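Local coordinates for uncharacterized protein AF_0941 (PDB 1YOZ) that is of unknown function but belongs to the AF0941-like family and folds into helices without strands, with two chains in its assembly, at residues N103-A106 with L107-R111. Numbering follows the deposited sequence.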
ATOM      1  N   ASN B 103     -11.265  -9.743  10.679  1.00 24.75           N
ATOM      2  CA  ASN B 103     -11.796 -10.836   9.850  1.00 25.19           C
ATOM      3  C   ASN B 103     -13.035 -10.433   9.079  1.00 23.93           C
ATOM      4  O   ASN B 103     -13.148 -10.776   7.909  1.00 23.92           O
ATOM      5  CB  ASN B 103     -12.024 -12.158  10.636  1.00 24.96           C
ATOM      6  CG  ASN B 103     -10.787 -12.595  11.403  1.00 27.49           C
ATOM      7  OD1 ASN B 103      -9.688 -12.145  11.118  1.00 29.43           O
ATOM      8  ND2 ASN B 103     -10.963 -13.477  12.389  1.00 27.26           N
ATOM      9  N   GLU B 104     -13.980  -9.742   9.724  1.00 23.79           N
ATOM     10  CA  GLU B 104     -15.237  -9.410   9.034  1.00 23.35           C
ATOM     11  C   GLU B 104     -15.037  -8.377   7.921  1.00 22.42           C
ATOM     12  O   GLU B 104     -15.758  -8.404   6.949  1.00 20.93           O
ATOM     13  CB  GLU B 104     -16.297  -8.877   9.990  1.00 24.72           C
ATOM     14  CG  GLU B 104     -16.965  -9.935  10.864  1.00 29.10           C
ATOM     15  CD  GLU B 104     -17.371  -9.381  12.228  1.00 36.15           C
ATOM     16  OE1 GLU B 104     -17.677  -8.160  12.324  1.00 36.90           O
ATOM     17  OE2 GLU B 104     -17.387 -10.177  13.207  1.00 39.20           O
ATOM     18  N   ILE B 105     -14.098  -7.447   8.104  1.00 21.48           N
ATOM     19  CA  ILE B 105     -13.777  -6.438   7.036  1.00 21.48           C
ATOM     20  C   ILE B 105     -13.185  -7.169   5.815  1.00 20.83           C
ATOM     21  O   ILE B 105     -13.630  -6.981   4.690  1.00 21.54           O
ATOM     22  CB  ILE B 105     -12.799  -5.363   7.569  1.00 20.91           C
ATOM     23  CG1 ILE B 105     -13.452  -4.489   8.662  1.00 21.09           C
ATOM     24  CG2 ILE B 105     -12.351  -4.437   6.471  1.00 21.29           C
ATOM     25  CD1 ILE B 105     -12.417  -3.679   9.498  1.00 19.09           C
ATOM     26  N   ALA B 106     -12.203  -8.050   6.053  1.00 23.02           N
ATOM     27  CA  ALA B 106     -11.560  -8.826   4.950  1.00 23.06           C
ATOM     28  C   ALA B 106     -12.608  -9.590   4.200  1.00 22.88           C
ATOM     29  O   ALA B 106     -12.653  -9.604   2.957  1.00 22.17           O
ATOM     30  CB  ALA B 106     -10.534  -9.801   5.494  1.00 23.10           C
ATOM     31  N   LEU B 107     -13.444 -10.274   4.978  1.00 23.76           N
ATOM     32  CA  LEU B 107     -14.501 -11.090   4.429  1.00 24.86           C
ATOM     33  C   LEU B 107     -15.491 -10.231   3.637  1.00 23.90           C
ATOM     34  O   LEU B 107     -15.954 -10.634   2.570  1.00 24.44           O
ATOM     35  CB  LEU B 107     -15.192 -11.889   5.562  1.00 25.39           C
ATOM     36  CG  LEU B 107     -14.516 -13.214   5.986  1.00 28.33           C
ATOM     37  CD1 LEU B 107     -15.260 -13.843   7.208  1.00 30.39           C
ATOM     38  CD2 LEU B 107     -14.401 -14.209   4.835  1.00 28.81           C
ATOM     39  N   TYR B 108     -15.834  -9.059   4.161  1.00 22.82           N
ATOM     40  CA  TYR B 108     -16.681  -8.097   3.405  1.00 24.19           C
ATOM     41  C   TYR B 108     -16.062  -7.692   2.052  1.00 23.21           C
ATOM     42  O   TYR B 108     -16.751  -7.600   1.027  1.00 23.89           O
ATOM     43  CB  TYR B 108     -16.981  -6.827   4.251  1.00 23.34           C
ATOM     44  CG  TYR B 108     -17.859  -5.818   3.547  1.00 24.26           C
ATOM     45  CD1 TYR B 108     -19.235  -5.753   3.815  1.00 24.68           C
ATOM     46  CD2 TYR B 108     -17.330  -4.937   2.600  1.00 25.84           C
ATOM     47  CE1 TYR B 108     -20.047  -4.853   3.156  1.00 24.60           C
ATOM     48  CE2 TYR B 108     -18.127  -4.018   1.942  1.00 24.84           C
ATOM     49  CZ  TYR B 108     -19.498  -3.963   2.225  1.00 28.37           C
ATOM     50  OH  TYR B 108     -20.311  -3.044   1.544  1.00 25.73           O
ATOM     51  N   ILE B 109     -14.767  -7.420   2.041  1.00 24.27           N
ATOM     52  CA  ILE B 109     -14.071  -7.028   0.778  1.00 23.46           C
ATOM     53  C   ILE B 109     -14.102  -8.220  -0.182  1.00 26.01           C
ATOM     54  O   ILE B 109     -14.332  -8.104  -1.415  1.00 24.23           O
ATOM     55  CB  ILE B 109     -12.581  -6.575   1.053  1.00 23.56           C
ATOM     56  CG1 ILE B 109     -12.540  -5.236   1.832  1.00 20.54           C
ATOM     57  CG2 ILE B 109     -11.789  -6.507  -0.247  1.00 22.19           C
ATOM     58  CD1 ILE B 109     -11.239  -4.922   2.549  1.00 16.11           C
ATOM     59  N   ASP B 110     -13.863  -9.392   0.417  1.00 27.11           N
ATOM     60  CA  ASP B 110     -13.860 -10.634  -0.302  1.00 29.66           C
ATOM     61  C   ASP B 110     -15.195 -10.772  -1.018  1.00 29.37           C
ATOM     62  O   ASP B 110     -15.233 -11.200  -2.158  1.00 29.75           O
ATOM     63  CB  ASP B 110     -13.611 -11.789   0.692  1.00 30.22           C
ATOM     64  CG  ASP B 110     -13.339 -13.087   0.021  1.00 33.67           C
ATOM     65  OD1 ASP B 110     -12.490 -13.114  -0.893  1.00 35.99           O
ATOM     66  OD2 ASP B 110     -13.976 -14.090   0.417  1.00 37.08           O
ATOM     67  N   ARG B 111     -16.266 -10.379  -0.331  0.50 29.25           N
ATOM     68  CA  ARG B 111     -17.646 -10.359  -0.826  0.50 29.25           C
ATOM     69  C   ARG B 111     -17.849  -9.400  -2.026  0.50 30.08           C
ATOM     70  O   ARG B 111     -18.297  -9.817  -3.097  0.50 28.64           O
ATOM     71  CB  ARG B 111     -18.567 -10.017   0.374  0.50 29.25           C
ATOM     72  CG  ARG B 111     -20.070  -9.932   0.129  0.50 27.65           C
ATOM     73  CD  ARG B 111     -20.781  -9.318   1.328  0.50 25.23           C
ATOM     74  NE  ARG B 111     -21.921  -8.522   0.883  0.50 23.87           N
ATOM     75  CZ  ARG B 111     -22.749  -7.844   1.675  0.50 23.98           C
ATOM     76  NH1 ARG B 111     -22.584  -7.831   2.995  0.50 21.28           N
ATOM     77  NH2 ARG B 111     -23.750  -7.154   1.136  0.50 23.18           N
TER
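I105 and I109, one turn apart on the amphipathic α-helix 99-113, meet through one methyl of each on the face that this helix presses against the rest of the all-helical fold. I109 can be followed outward from its backbone. I109 CB lies beside two carbonyl oxygens of the preceding turn, 3.6 Å from A106 O and a little farther from I105 O. I109 CG1 then leans back over the helix, anti to its own carbonyl carbon (chi1 -69°), and comes within 3.5 Å of I105 O. At the tip, I109 CD1 stays near that same oxygen and reaches I105 CG2 at 4.1 Å, an apolar contact in which the two side chains run at a slant to each other. I105 can offer CG2 there because this branch stands anti to the backbone N, whereas CG1 and CD1 point back toward the start of the helix, away from I109. Both isoleucines are buried: they share V71 of helix 57-73, I109 also touches K68, and I105 reaches F36 and F39 of helix 32-51.

Beneath the side chains run the usual i+4 to i α-helical hydrogen bonds, with L107 N, Y108 N, I109 N and D110 N donating to the carbonyl oxygens of N103, E104, I105 and A106. The bond from I109 N to I105 O is 2.9 Å long. D110 turns its carboxylate off the helix, where OD1 forms a salt bridge with K68. On the exposed flank L107 folds back along the preceding turn, its CG 3.4 Å from N103 O.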